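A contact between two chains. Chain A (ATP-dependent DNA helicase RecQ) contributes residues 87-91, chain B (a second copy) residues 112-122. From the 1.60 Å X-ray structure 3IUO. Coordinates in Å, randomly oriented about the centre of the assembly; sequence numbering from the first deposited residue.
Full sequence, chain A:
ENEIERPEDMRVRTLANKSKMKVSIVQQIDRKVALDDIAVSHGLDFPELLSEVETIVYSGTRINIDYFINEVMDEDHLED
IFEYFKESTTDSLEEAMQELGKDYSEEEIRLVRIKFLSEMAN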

# COMPACT_ATOMS: atom_id res chain seq x y z
N GLU A 87 1.08 12.95 -0.76
CA GLU A 87 0.18 13.22 -1.86
C GLU A 87 -0.30 12.00 -2.60
O GLU A 87 -1.21 12.12 -3.44
CB GLU A 87 0.82 14.21 -2.82
CG GLU A 87 1.13 15.52 -2.14
CD GLU A 87 1.69 16.57 -3.07
OE1 GLU A 87 2.27 16.22 -4.12
OE2 GLU A 87 1.56 17.76 -2.72
N SER A 88 0.27 10.85 -2.28
CA SER A 88 -0.03 9.61 -2.99
C SER A 88 -1.38 9.04 -2.58
O SER A 88 -1.92 9.35 -1.51
CB SER A 88 1.10 8.58 -2.71
OG SER A 88 0.93 8.04 -1.42
N THR A 89 -1.95 8.22 -3.45
CA THR A 89 -3.19 7.50 -3.11
C THR A 89 -2.92 6.15 -2.47
O THR A 89 -3.56 5.78 -1.48
CB THR A 89 -4.06 7.36 -4.36
OG1 THR A 89 -4.39 8.68 -4.81
CG2 THR A 89 -5.35 6.53 -4.09
N THR A 90 -1.95 5.44 -3.02
CA THR A 90 -1.47 4.20 -2.39
C THR A 90 -0.07 4.36 -1.84
O THR A 90 0.74 5.11 -2.42
CB THR A 90 -1.51 2.99 -3.34
OG1 THR A 90 -0.91 1.86 -2.68
CG2 THR A 90 -0.74 3.23 -4.62
N ASP A 91 0.23 3.66 -0.73
CA ASP A 91 1.58 3.67 -0.16
C ASP A 91 2.53 2.65 -0.81
O ASP A 91 3.70 2.58 -0.43
CB ASP A 91 1.57 3.44 1.36
CG ASP A 91 1.02 2.08 1.76
OD1 ASP A 91 1.61 1.02 1.39
OD2 ASP A 91 -0.03 2.06 2.44
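Chain B 112-122: VRIKFLSEMAN

Residues 112-121 of chain B continue a helix that begins earlier in the chain. Their phi values fall between -57° and -81° until Ala B121, where phi reaches -124°, and the regular ladder of i to i-4 bonds runs from Phe B116 N to Val B112 O (2.9 Å) through Asn B122 N to Ser B118 O (3.0 Å); the bond from Ala B121 N to Leu B117 O, at 3.1 Å, is weak. Chain A meets this helix with an irregular segment: Ser A88, with psi at 158°, is the first residue to leave helical geometry. The closest pair of CA atoms is Thr A89 and Ala B121, 5.3 Å apart. From there the chains run in opposing order, since Thr A89 faces Leu B117, Ala B121 and Asn B122, whereas the following Thr A90 is met by the end of the Arg B113 side chain.

Thr A89 is the centre of the contact, with the largest covered area and its CA-to-CB bond directed toward the helix. Its CA lies 3.7 Å from Ala B121 CB. Its CG2 is 3.8 Å from Leu B117 CB, and its carbonyl O is 3.4 Å from Leu B117 CD2. Thr A89 OG1 lies 2.6 Å from the modelled Asn B122 ND2, but that amide is probably turned over, so the atom assignment carries little weight.

Arg B113 extends with chi1 to chi3 all t, which brings its end nearer to chain A. Thr A90 OG1 sits at the edge of the guanidinium, near its plane, 3.5 Å from Arg B113 NH2. Water completes the interface: one molecule donates to Thr A89 O (2.8 Å) and Leu B117 O (3.2 Å), bridging two backbones, and another donates to Thr A90 OG1 (3.3 Å) while weakly accepting from Arg B113 NH2 (2.8 Å).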

# COMPACT_ATOMS: atom_id res chain seq x y z
N VAL B 112 -13.34 -3.23 -2.25
CA VAL B 112 -13.50 -2.35 -1.11
C VAL B 112 -12.26 -1.46 -1.00
O VAL B 112 -12.40 -0.31 -0.60
CB VAL B 112 -13.77 -3.10 0.20
CG1 VAL B 112 -13.93 -2.14 1.39
CG2 VAL B 112 -15.03 -3.91 0.03
N ARG B 113 -11.10 -2.01 -1.35
CA ARG B 113 -9.85 -1.24 -1.31
C ARG B 113 -9.93 -0.06 -2.31
O ARG B 113 -9.49 1.04 -1.99
CB ARG B 113 -8.69 -2.17 -1.64
CG ARG B 113 -7.31 -1.50 -1.65
CD ARG B 113 -6.20 -2.50 -1.85
NE ARG B 113 -4.90 -1.82 -1.95
CZ ARG B 113 -4.37 -1.41 -3.10
NH1 ARG B 113 -5.05 -1.59 -4.23
NH2 ARG B 113 -3.20 -0.79 -3.10
N ILE B 114 -10.50 -0.29 -3.49
CA ILE B 114 -10.74 0.82 -4.46
C ILE B 114 -11.59 1.91 -3.83
O ILE B 114 -11.25 3.10 -3.89
CB ILE B 114 -11.37 0.30 -5.78
CG1 ILE B 114 -10.30 -0.48 -6.56
CG2 ILE B 114 -12.01 1.42 -6.61
CD1 ILE B 114 -10.91 -1.49 -7.53
N LYS B 115 -12.70 1.50 -3.21
CA LYS B 115 -13.61 2.44 -2.56
C LYS B 115 -12.85 3.25 -1.48
O LYS B 115 -12.92 4.49 -1.42
CB LYS B 115 -14.74 1.64 -1.92
CG LYS B 115 -15.64 2.48 -1.01
CD LYS B 115 -16.72 1.60 -0.44
CE LYS B 115 -17.39 2.24 0.78
NZ LYS B 115 -18.17 3.46 0.40
N PHE B 116 -12.12 2.55 -0.65
CA PHE B 116 -11.41 3.19 0.43
C PHE B 116 -10.33 4.16 -0.06
O PHE B 116 -10.24 5.29 0.44
CB PHE B 116 -10.78 2.12 1.34
CG PHE B 116 -9.91 2.68 2.43
CD1 PHE B 116 -10.45 3.15 3.61
CD2 PHE B 116 -8.54 2.71 2.24
CE1 PHE B 116 -9.64 3.65 4.62
CE2 PHE B 116 -7.71 3.22 3.24
CZ PHE B 116 -8.28 3.69 4.42
N LEU B 117 -9.47 3.70 -0.97
CA LEU B 117 -8.39 4.59 -1.47
C LEU B 117 -8.93 5.83 -2.14
O LEU B 117 -8.39 6.95 -1.93
CB LEU B 117 -7.48 3.86 -2.45
CG LEU B 117 -6.65 2.73 -1.83
CD1 LEU B 117 -5.90 2.01 -2.95
CD2 LEU B 117 -5.70 3.21 -0.71
N SER B 118 -9.97 5.64 -2.94
CA SER B 118 -10.58 6.80 -3.63
C SER B 118 -11.13 7.80 -2.60
O SER B 118 -10.87 9.01 -2.66
CB SER B 118 -11.70 6.36 -4.56
OG SER B 118 -12.25 7.47 -5.21
N GLU B 119 -11.86 7.29 -1.63
CA GLU B 119 -12.47 8.21 -0.65
C GLU B 119 -11.44 8.99 0.17
O GLU B 119 -11.58 10.20 0.41
CB GLU B 119 -13.36 7.41 0.28
CG GLU B 119 -14.67 7.10 -0.37
CD GLU B 119 -15.70 6.45 0.56
OE1 GLU B 119 -15.57 6.56 1.81
OE2 GLU B 119 -16.67 5.86 -0.01
N MSE B 120 -10.41 8.29 0.62
CA MSE B 120 -9.48 8.89 1.57
C MSE B 120 -8.44 9.78 0.93
O MSE B 120 -7.78 10.58 1.62
CB MSE B 120 -8.80 7.80 2.42
CG MSE B 120 -9.80 6.95 3.17
SE MSE B 120 -11.05 7.98 4.29
CE MSE B 120 -12.54 6.69 4.23
N ALA B 121 -8.22 9.62 -0.37
CA ALA B 121 -7.13 10.35 -1.02
C ALA B 121 -7.49 11.22 -2.22
O ALA B 121 -6.77 12.18 -2.51
CB ALA B 121 -5.94 9.38 -1.41
N ASN B 122 -8.59 10.91 -2.93
CA ASN B 122 -8.74 11.49 -4.27
C ASN B 122 -9.75 12.62 -4.35
O ASN B 122 -10.47 12.84 -3.38
CB ASN B 122 -9.11 10.41 -5.27
CG ASN B 122 -7.96 9.43 -5.53
OD1 ASN B 122 -8.12 8.44 -6.25
ND2 ASN B 122 -6.81 9.72 -4.99
O HOH W 1 -5.86 6.46 0.05
O HOH W 2 -0.81 -0.81 -4.58